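Local coordinates for protein beta-agarase B (PDB 4ATF) that hydrolyses the beta-1,4 linkages of agarose in a random manner, with retention of anomeric configuration, giving mainly the tetramer, at residues M85-K90 with N284-I289; D94-G99 with S122-D127; T261-W266 with Y279-N284. The protein carries 1 engineered substitution. All coordinates share one frame; numbering follows the deposited sequence.

Contact 1. Residues M85-K90 with N284-I289; sequences MWATRK and NELSNI
The short helix 283-286 and the turn after it lie against strand 82-89 of the GH16 beta-sandwich, with Leu-286 set over Ala-87 and Arg-89 and Ile-289 beside Trp-86. The two methyls of Leu-286 divide the work. CD2 rests 4.3 Å from Ala-87 CB and also approaches that residue's carbonyl oxygen, while CD1 goes to the arginine, 3.7 Å from Arg-89 NH1. That methyl sits over one face of the guanidinium, toward its rim, and the two side chains cross at about a right angle. Bends at chi2 (125°) and chi3 (-108°) bring NE, CZ and NH1 of Arg-89 round to this methyl, while CB approaches it from the root of the chain. Toward the start of the segment, Trp-86 has Ile-289 alongside it, with Ile-289 CG2 4.0 Å from Trp-86 CD1 and the isoleucine CD1 almost as near. The polar end of Arg-89 is used by other partners: NH2 bonds to Asp-94 O, NH1 to Pro-281 O and, as a salt bridge, to Asp-283. No hydrogen bond joins the two segments directly; they are held by van der Waals contact, part of it between a leucine methyl and the flat face of a guanidinium fixed by its polar neighbours.

Contact 2. Residues D94-G99 with S122-D127; sequences DKINMG and STLASD. With GAL (beta-D-galactopyranose), chain E.
The backbones of Met-98 and Leu-124 stay well apart, CA to CA 9.9 Å, because strand 255-262 runs between strands 96-103 and 125-132 and pairs antiparallel with both, so that only side chains bridge the gap. Met-98 and Leu-124 reach toward each other and meet tip to tip. The methionine ends in a bend, chi3 65°, which turns its methyl to Leu-124: Met-98 CE lies 3.8 Å from Leu-124 CD1 and 3.9 Å from Leu-124 CD2, fitting against both branches. Ile-96, two residues earlier on the same strand, adds a looser touch, its CD1 4.3 Å from Leu-124 CD2. All three residues are buried, and Ala-87 and Pro-281 also pack on the leucine. Just before it the chain makes an ST turn: Ser-122 OG accepts from Leu-124 N at 3.1 Å, nearly straight at 166°, which probably helps set the direction in which the leucine leaves the backbone. At the far end of the segment Asp-127 faces the bound galactose, near its O6, although the model is too tight there for a precise reading; its side chain also touches Glu-262. Replacing Asp-127 by an alanine removes the carboxylate, and would probably open a gap beside the hydroxymethyl end of the sugar and leave the Glu-262 side chain with less packed against it. A buried apolar layer behind strands whose other side chains line the sugar cleft is characteristic of the GH16 jelly-roll sandwich.

Contact 3. Residues T261-W266 with Y279-N284; sequences TEDQTW and YTPTDN. With GAL (beta-D-galactopyranose), chain E.
Asp-263 meets Thr-280 where the chain leaves strand 255-262, and its side chain can be followed outward. CB points toward segment 279-284, and CG stands anti to the backbone N (chi1 173°), which carries the carboxylate to the threonine. There the two oxygens part company. OD1 turns to the surrounding chain and bonds with Ser-268 OG and Leu-68 N. OD2 takes the hydroxyl of Thr-280, with Thr-280 OG1 to Asp-263 OD2 at 2.6 Å; the donor comes on the syn side, 33° out of the carboxylate plane. A water also lies 2.7 Å from Asp-263 OD2 and 2.9 Å from Tyr-279 O, giving the two segments a second, indirect link. Pro-281 CD merely brushes the same oxygen. With its carboxylate buried and donors gathered at both oxygens, Asp-263 is probably kept in the charged form and held from turning. On the other segment, Thr-282 is the N-cap of helix 283-286: its hydroxyl caps the helix while Glu-285 OE1 accepts from Thr-282 N, the reciprocal pairing of a capping box. One residue before Asp-263, Glu-262 extends to the sugar, where galactose O4 donates to Glu-262 OE1 at 2.6 Å. Glu-262 is an established substrate-binding residue, and Gln-264, Trp-266 and Tyr-279 belong to the same glycan pocket. The aspartate-threonine link thus ties together two loops that line the agarose-binding cleft of this GH16 enzyme.

In the fold
From the N terminus the chain first lays down 85-90, turns, and returns antiparallel beside it as 94-99; contact 2 then closes a short loop when 122-127 comes back. Much later 261-266 follows, the end of a strand running between the two strands of contact 2, and contact 3 closes a second, still shorter loop at 279-284. Contact 1 closes last, at 284-289, and its long loop encloses the other two, which stand in series; none cross. The segments of contacts 1 and 3 share Asn-284: contact 3 is made just before helix 283-286, contact 1 by the helix end and the turn after it. Together they tie neighbouring strands of the sandwich to the loops beside one end of the sugar cleft.

Contact 1. Residues M85-K90 with N284-I289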
loop_
_atom_site.group_PDB
_atom_site.type_symbol
_atom_site.label_atom_id
_atom_site.label_comp_id
_atom_site.label_asym_id
_atom_site.label_seq_id
_atom_site.Cartn_x
_atom_site.Cartn_y
_atom_site.Cartn_z
ATOM N N MET A 85 13.411 0.534 -2.923
ATOM C CA MET A 85 12.980 -0.681 -3.577
ATOM C C MET A 85 13.043 -0.278 -5.062
ATOM O O MET A 85 12.509 0.790 -5.419
ATOM C CB MET A 85 11.493 -0.862 -3.176
ATOM C CG MET A 85 11.129 -2.125 -2.715
ATOM S SD MET A 85 9.480 -1.755 -2.088
ATOM C CE MET A 85 10.028 -1.603 -0.382
ATOM N N TRP A 86 13.635 -1.080 -5.939
ATOM C CA TRP A 86 13.660 -0.702 -7.357
ATOM C C TRP A 86 13.284 -1.852 -8.272
ATOM O O TRP A 86 13.132 -2.979 -7.804
ATOM C CB TRP A 86 15.028 -0.082 -7.769
ATOM C CG TRP A 86 16.192 -0.992 -8.078
ATOM C CD1 TRP A 86 16.800 -1.130 -9.303
ATOM C CD2 TRP A 86 16.957 -1.796 -7.164
ATOM N NE1 TRP A 86 17.863 -1.991 -9.224
ATOM C CE2 TRP A 86 17.993 -2.427 -7.931
ATOM C CE3 TRP A 86 16.862 -2.069 -5.797
ATOM C CZ2 TRP A 86 18.934 -3.305 -7.368
ATOM C CZ3 TRP A 86 17.816 -2.953 -5.214
ATOM C CH2 TRP A 86 18.845 -3.541 -6.008
ATOM N N ALA A 87 13.171 -1.587 -9.571
ATOM C CA ALA A 87 12.658 -2.588 -10.525
ATOM C C ALA A 87 13.667 -2.884 -11.693
ATOM O O ALA A 87 14.182 -1.941 -12.284
ATOM C CB ALA A 87 11.324 -2.067 -11.130
ATOM N N THR A 88 13.900 -4.147 -12.050
ATOM C CA THR A 88 14.752 -4.471 -13.216
ATOM C C THR A 88 14.085 -5.605 -13.998
ATOM O O THR A 88 13.436 -6.479 -13.376
ATOM C CB THR A 88 16.174 -4.887 -12.799
ATOM O OG1 THR A 88 16.091 -5.970 -11.842
ATOM C CG2 THR A 88 16.921 -3.667 -12.187
ATOM N N ARG A 89 14.207 -5.588 -15.324
ATOM C CA ARG A 89 13.710 -6.715 -16.156
ATOM C C ARG A 89 14.375 -8.045 -15.763
ATOM O O ARG A 89 15.611 -8.143 -15.581
ATOM C CB ARG A 89 13.965 -6.448 -17.646
ATOM C CG ARG A 89 13.106 -7.312 -18.588
ATOM C CD ARG A 89 12.389 -6.292 -19.512
ATOM N NE ARG A 89 11.069 -6.295 -19.099
ATOM C CZ ARG A 89 10.110 -5.386 -19.304
ATOM N NH1 ARG A 89 10.211 -4.188 -19.947
ATOM N NH2 ARG A 89 8.976 -5.744 -18.778
ATOM N N LYS A 90 13.552 -9.072 -15.579
ATOM C CA LYS A 90 14.093 -10.409 -15.335
ATOM C C LYS A 90 14.809 -10.876 -16.591
ATOM O O LYS A 90 14.262 -10.789 -17.696
ATOM C CB LYS A 90 12.977 -11.389 -14.939
ATOM C CG LYS A 90 13.448 -12.832 -14.699
ATOM C CD LYS A 90 12.279 -13.704 -14.223
ATOM C CE LYS A 90 12.710 -15.192 -14.092
ATOM N NZ LYS A 90 11.552 -16.032 -13.623
ATOM N N ASN A 284 13.395 0.749 -22.272
ATOM C CA ASN A 284 13.912 2.119 -22.256
ATOM C C ASN A 284 13.609 2.865 -20.922
ATOM O O ASN A 284 14.475 3.545 -20.350
ATOM C CB ASN A 284 13.352 2.904 -23.480
ATOM C CG ASN A 284 14.048 4.261 -23.694
ATOM O OD1 ASN A 284 15.273 4.381 -23.595
ATOM N ND2 ASN A 284 13.262 5.280 -23.978
ATOM N N GLU A 285 12.369 2.736 -20.424
ATOM C CA GLU A 285 11.967 3.389 -19.186
ATOM C C GLU A 285 12.644 2.775 -17.967
ATOM O O GLU A 285 12.963 3.515 -17.011
ATOM C CB GLU A 285 10.440 3.337 -18.996
ATOM C CG GLU A 285 9.682 4.353 -20.014
ATOM C CD GLU A 285 8.193 4.175 -19.942
ATOM O OE1 GLU A 285 7.725 2.998 -19.837
ATOM O OE2 GLU A 285 7.470 5.183 -20.001
ATOM N N LEU A 286 12.859 1.457 -17.989
ATOM C CA LEU A 286 13.559 0.800 -16.867
ATOM C C LEU A 286 15.063 1.181 -16.792
ATOM O O LEU A 286 15.686 0.983 -15.753
ATOM C CB LEU A 286 13.455 -0.740 -16.942
ATOM C CG LEU A 286 12.037 -1.300 -16.689
ATOM C CD1 LEU A 286 11.993 -2.891 -16.951
ATOM C CD2 LEU A 286 11.529 -0.961 -15.291
ATOM N N SER A 287 15.635 1.667 -17.883
ATOM C CA SER A 287 17.006 2.144 -17.870
ATOM C C SER A 287 17.196 3.354 -16.904
ATOM O O SER A 287 18.361 3.683 -16.552
ATOM C CB SER A 287 17.520 2.463 -19.300
ATOM O OG SER A 287 17.035 3.730 -19.706
ATOM N N ASN A 288 16.119 4.041 -16.511
ATOM C CA ASN A 288 16.246 5.140 -15.551
ATOM C C ASN A 288 15.920 4.532 -14.185
ATOM O O ASN A 288 14.749 4.266 -13.902
ATOM C CB ASN A 288 15.411 6.405 -15.916
ATOM C CG ASN A 288 15.681 7.599 -14.966
ATOM O OD1 ASN A 288 15.515 7.488 -13.761
ATOM N ND2 ASN A 288 16.111 8.736 -15.524
ATOM N N ILE A 289 16.975 4.239 -13.387
ATOM C CA ILE A 289 16.825 3.636 -12.060
ATOM C C ILE A 289 16.041 4.540 -11.098
ATOM O O ILE A 289 15.159 4.044 -10.373
ATOM C CB ILE A 289 18.204 3.260 -11.378
ATOM C CG1 ILE A 289 19.036 2.312 -12.229
ATOM C CG2 ILE A 289 17.991 2.678 -9.936
ATOM C CD1 ILE A 289 18.311 1.004 -12.496
#

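Contact 2. Residues D94-G99 with S122-D127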
loop_
_atom_site.group_PDB
_atom_site.type_symbol
_atom_site.label_atom_id
_atom_site.label_comp_id
_atom_site.label_asym_id
_atom_site.label_seq_id
_atom_site.Cartn_x
_atom_site.Cartn_y
_atom_site.Cartn_z
ATOM N N ASP A 94 9.556 -11.413 -19.777
ATOM C CA ASP A 94 8.860 -10.139 -19.681
ATOM C C ASP A 94 8.680 -9.683 -18.227
ATOM O O ASP A 94 8.381 -8.510 -17.981
ATOM C CB ASP A 94 7.486 -10.154 -20.410
ATOM C CG ASP A 94 7.607 -10.344 -21.913
ATOM O OD1 ASP A 94 8.469 -9.714 -22.556
ATOM O OD2 ASP A 94 6.800 -11.114 -22.473
ATOM N N LYS A 95 8.844 -10.609 -17.269
ATOM C CA LYS A 95 8.690 -10.286 -15.842
ATOM C C LYS A 95 9.668 -9.173 -15.369
ATOM O O LYS A 95 10.743 -8.932 -15.983
ATOM C CB LYS A 95 8.811 -11.559 -14.973
ATOM C CG LYS A 95 7.542 -12.466 -15.144
ATOM C CD LYS A 95 7.605 -13.832 -14.499
ATOM C CE LYS A 95 6.224 -14.518 -14.615
ATOM N NZ LYS A 95 5.128 -13.543 -14.306
ATOM N N ILE A 96 9.238 -8.454 -14.331
ATOM C CA ILE A 96 10.030 -7.413 -13.730
ATOM C C ILE A 96 10.276 -7.782 -12.263
ATOM O O ILE A 96 9.330 -7.941 -11.489
ATOM C CB ILE A 96 9.315 -6.051 -13.804
ATOM C CG1 ILE A 96 8.926 -5.759 -15.267
ATOM C CG2 ILE A 96 10.245 -4.929 -13.248
ATOM C CD1 ILE A 96 7.869 -4.594 -15.419
ATOM N N ASN A 97 11.535 -7.953 -11.897
ATOM C CA ASN A 97 11.911 -8.146 -10.492
ATOM C C ASN A 97 11.843 -6.838 -9.685
ATOM O O ASN A 97 12.366 -5.781 -10.124
ATOM C CB ASN A 97 13.356 -8.694 -10.418
ATOM C CG ASN A 97 13.522 -10.080 -11.044
ATOM O OD1 ASN A 97 14.470 -10.318 -11.814
ATOM N ND2 ASN A 97 12.639 -11.031 -10.677
ATOM N N MET A 98 11.246 -6.856 -8.491
ATOM C CA MET A 98 11.077 -5.579 -7.738
ATOM C C MET A 98 10.911 -6.026 -6.280
ATOM O O MET A 98 10.869 -7.268 -5.969
ATOM C CB MET A 98 9.888 -4.732 -8.277
ATOM C CG MET A 98 8.528 -5.366 -8.124
ATOM S SD MET A 98 7.245 -4.534 -9.151
ATOM C CE MET A 98 7.742 -4.818 -10.849
ATOM N N GLY A 99 10.873 -5.062 -5.387
ATOM C CA GLY A 99 10.902 -5.338 -3.947
ATOM C C GLY A 99 9.540 -5.513 -3.271
ATOM O O GLY A 99 8.514 -4.991 -3.752
ATOM N N SER A 122 6.924 6.207 -12.353
ATOM C CA SER A 122 6.799 4.966 -13.098
ATOM C C SER A 122 5.326 4.537 -13.283
ATOM O O SER A 122 4.395 4.974 -12.502
ATOM C CB SER A 122 7.503 3.880 -12.243
ATOM O OG SER A 122 7.466 2.584 -12.877
ATOM N N THR A 123 5.079 3.619 -14.245
ATOM C CA THR A 123 3.712 3.105 -14.404
ATOM C C THR A 123 3.478 2.007 -13.413
ATOM O O THR A 123 2.319 1.612 -13.199
ATOM C CB THR A 123 3.450 2.518 -15.862
ATOM O OG1 THR A 123 4.538 1.653 -16.228
ATOM C CG2 THR A 123 3.368 3.685 -16.885
ATOM N N LEU A 124 4.536 1.573 -12.739
ATOM C CA LEU A 124 4.358 0.560 -11.675
ATOM C C LEU A 124 3.688 1.174 -10.464
ATOM O O LEU A 124 3.820 2.387 -10.259
ATOM C CB LEU A 124 5.729 0.069 -11.192
ATOM C CG LEU A 124 6.519 -0.759 -12.224
ATOM C CD1 LEU A 124 7.868 -1.112 -11.501
ATOM C CD2 LEU A 124 5.809 -1.968 -12.715
ATOM N N ALA A 125 2.958 0.370 -9.687
ATOM C CA ALA A 125 2.348 0.843 -8.421
ATOM C C ALA A 125 3.367 1.044 -7.320
ATOM O O ALA A 125 4.303 0.240 -7.218
ATOM C CB ALA A 125 1.208 -0.153 -7.917
ATOM N N SER A 126 3.203 2.106 -6.526
ATOM C CA SER A 126 3.946 2.366 -5.269
ATOM C C SER A 126 2.979 2.121 -4.126
ATOM O O SER A 126 1.962 2.799 -4.059
ATOM C CB SER A 126 4.375 3.836 -5.241
ATOM O OG SER A 126 5.248 4.139 -6.319
ATOM N N ASP A 127 3.223 1.116 -3.276
ATOM C CA ASP A 127 2.200 0.626 -2.329
ATOM C C ASP A 127 2.686 0.610 -0.881
ATOM O O ASP A 127 3.803 0.113 -0.600
ATOM C CB ASP A 127 1.857 -0.835 -2.681
ATOM C CG ASP A 127 1.242 -0.973 -4.061
ATOM O OD1 ASP A 127 0.380 -0.134 -4.378
ATOM O OD2 ASP A 127 1.639 -1.920 -4.831
HETATM C C1 GAL E . -4.590 -3.833 -3.418
HETATM C C2 GAL E . -4.767 -5.252 -3.941
HETATM C C3 GAL E . -3.710 -6.271 -3.503
HETATM C C4 GAL E . -2.345 -5.675 -3.903
HETATM C C5 GAL E . -2.237 -4.225 -3.345
HETATM C C6 GAL E . -0.865 -3.570 -3.586
HETATM O O2 GAL E . -5.985 -5.667 -3.393
HETATM O O3 GAL E . -4.026 -7.461 -4.247
HETATM O O4 GAL E . -2.302 -5.628 -5.304
HETATM O O5 GAL E . -3.298 -3.342 -3.732
HETATM O O6 GAL E . -0.954 -2.302 -2.934
#

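Contact 3. Residues T261-W266 with Y279-N284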
loop_
_atom_site.group_PDB
_atom_site.type_symbol
_atom_site.label_atom_id
_atom_site.label_comp_id
_atom_site.label_asym_id
_atom_site.label_seq_id
_atom_site.Cartn_x
_atom_site.Cartn_y
_atom_site.Cartn_z
ATOM N N THR A 261 6.393 -2.508 -4.576
ATOM C CA THR A 261 5.913 -2.005 -5.872
ATOM C C THR A 261 5.344 -3.204 -6.593
ATOM O O THR A 261 5.703 -4.357 -6.230
ATOM C CB THR A 261 6.999 -1.243 -6.708
ATOM O OG1 THR A 261 8.040 -2.150 -7.116
ATOM C CG2 THR A 261 7.639 -0.111 -5.838
ATOM N N GLU A 262 4.506 -2.960 -7.622
ATOM C CA GLU A 262 3.784 -4.065 -8.335
ATOM C C GLU A 262 3.504 -3.660 -9.761
ATOM O O GLU A 262 3.132 -2.503 -10.025
ATOM C CB GLU A 262 2.380 -4.426 -7.732
ATOM C CG GLU A 262 2.402 -5.107 -6.406
ATOM C CD GLU A 262 0.977 -5.389 -5.805
ATOM O OE1 GLU A 262 -0.045 -5.117 -6.449
ATOM O OE2 GLU A 262 0.882 -5.799 -4.627
ATOM N N ASP A 263 3.624 -4.611 -10.679
ATOM C CA ASP A 263 2.951 -4.466 -11.956
ATOM C C ASP A 263 1.605 -5.227 -11.828
ATOM O O ASP A 263 1.615 -6.411 -11.522
ATOM C CB ASP A 263 3.791 -5.116 -13.077
ATOM C CG ASP A 263 3.055 -5.129 -14.393
ATOM O OD1 ASP A 263 2.336 -6.147 -14.669
ATOM O OD2 ASP A 263 3.243 -4.144 -15.170
ATOM N N GLN A 264 0.466 -4.586 -12.086
ATOM C CA GLN A 264 -0.800 -5.296 -11.981
ATOM C C GLN A 264 -1.367 -5.704 -13.385
ATOM O O GLN A 264 -1.168 -5.002 -14.375
ATOM C CB GLN A 264 -1.759 -4.398 -11.215
ATOM C CG GLN A 264 -1.276 -4.332 -9.797
ATOM C CD GLN A 264 -1.640 -3.096 -9.039
ATOM O OE1 GLN A 264 -1.280 -2.935 -7.828
ATOM N NE2 GLN A 264 -2.389 -2.230 -9.662
ATOM N N THR A 265 -2.058 -6.861 -13.431
ATOM C CA THR A 265 -2.626 -7.373 -14.696
ATOM C C THR A 265 -3.580 -6.382 -15.412
ATOM O O THR A 265 -3.565 -6.235 -16.640
ATOM C CB THR A 265 -3.354 -8.737 -14.507
ATOM O OG1 THR A 265 -2.442 -9.639 -13.888
ATOM C CG2 THR A 265 -3.762 -9.340 -15.905
ATOM N N TRP A 266 -4.394 -5.661 -14.663
ATOM C CA TRP A 266 -5.341 -4.752 -15.348
ATOM C C TRP A 266 -4.609 -3.606 -16.113
ATOM O O TRP A 266 -5.229 -2.945 -16.974
ATOM C CB TRP A 266 -6.373 -4.176 -14.353
ATOM C CG TRP A 266 -5.864 -3.162 -13.326
ATOM C CD1 TRP A 266 -5.234 -3.433 -12.155
ATOM C CD2 TRP A 266 -5.949 -1.722 -13.403
ATOM N NE1 TRP A 266 -4.893 -2.239 -11.475
ATOM C CE2 TRP A 266 -5.349 -1.186 -12.210
ATOM C CE3 TRP A 266 -6.488 -0.835 -14.338
ATOM C CZ2 TRP A 266 -5.283 0.164 -11.938
ATOM C CZ3 TRP A 266 -6.413 0.555 -14.069
ATOM C CH2 TRP A 266 -5.808 1.039 -12.872
ATOM N N TYR A 279 -0.308 -0.013 -19.600
ATOM C CA TYR A 279 0.608 0.874 -18.788
ATOM C C TYR A 279 1.591 0.016 -17.991
ATOM O O TYR A 279 1.293 -0.433 -16.862
ATOM C CB TYR A 279 -0.180 1.733 -17.804
ATOM C CG TYR A 279 -1.275 2.582 -18.444
ATOM C CD1 TYR A 279 -0.936 3.732 -19.195
ATOM C CD2 TYR A 279 -2.645 2.286 -18.254
ATOM C CE1 TYR A 279 -1.915 4.547 -19.769
ATOM C CE2 TYR A 279 -3.658 3.110 -18.826
ATOM C CZ TYR A 279 -3.264 4.244 -19.580
ATOM O OH TYR A 279 -4.186 5.112 -20.183
ATOM N N THR A 280 2.773 -0.165 -18.555
ATOM C CA THR A 280 3.792 -0.977 -17.877
ATOM C C THR A 280 5.176 -0.503 -18.436
ATOM O O THR A 280 5.240 -0.031 -19.582
ATOM C CB THR A 280 3.536 -2.509 -18.171
ATOM O OG1 THR A 280 4.417 -3.333 -17.385
ATOM C CG2 THR A 280 3.680 -2.807 -19.707
ATOM N N PRO A 281 6.255 -0.572 -17.613
ATOM C CA PRO A 281 7.528 0.022 -18.076
ATOM C C PRO A 281 8.087 -0.680 -19.315
ATOM O O PRO A 281 8.008 -1.912 -19.437
ATOM C CB PRO A 281 8.481 -0.200 -16.891
ATOM C CG PRO A 281 7.599 -0.385 -15.692
ATOM C CD PRO A 281 6.342 -1.075 -16.226
ATOM N N THR A 282 8.589 0.089 -20.253
ATOM C CA THR A 282 9.357 -0.482 -21.376
ATOM C C THR A 282 10.819 -0.647 -20.891
ATOM O O THR A 282 11.180 -0.121 -19.815
ATOM C CB THR A 282 9.370 0.500 -22.587
ATOM O OG1 THR A 282 9.991 1.712 -22.157
ATOM C CG2 THR A 282 7.904 0.821 -23.088
ATOM N N ASP A 283 11.652 -1.339 -21.683
ATOM C CA ASP A 283 13.075 -1.488 -21.360
ATOM C C ASP A 283 13.749 -0.132 -21.340
ATOM O O ASP A 283 14.528 0.117 -20.446
ATOM C CB ASP A 283 13.785 -2.478 -22.300
ATOM C CG ASP A 283 13.470 -3.892 -21.947
ATOM O OD1 ASP A 283 13.062 -4.192 -20.792
ATOM O OD2 ASP A 283 13.637 -4.744 -22.808
ATOM N N ASN A 284 13.395 0.749 -22.272
ATOM C CA ASN A 284 13.912 2.119 -22.256
ATOM C C ASN A 284 13.609 2.865 -20.922
ATOM O O ASN A 284 14.475 3.545 -20.350
ATOM C CB ASN A 284 13.352 2.904 -23.480
ATOM C CG ASN A 284 14.048 4.261 -23.694
ATOM O OD1 ASN A 284 15.273 4.381 -23.595
ATOM N ND2 ASN A 284 13.262 5.280 -23.978
HETATM C C1 GAL E . -4.590 -3.833 -3.418
HETATM C C2 GAL E . -4.767 -5.252 -3.941
HETATM C C3 GAL E . -3.710 -6.271 -3.503
HETATM C C4 GAL E . -2.345 -5.675 -3.903
HETATM C C5 GAL E . -2.237 -4.225 -3.345
HETATM C C6 GAL E . -0.865 -3.570 -3.586
HETATM O O2 GAL E . -5.985 -5.667 -3.393
HETATM O O3 GAL E . -4.026 -7.461 -4.247
HETATM O O4 GAL E . -2.302 -5.628 -5.304
HETATM O O5 GAL E . -3.298 -3.342 -3.732
HETATM O O6 GAL E . -0.954 -2.302 -2.934
HETATM O O HOH W 1 2.496 -1.611 -14.553
#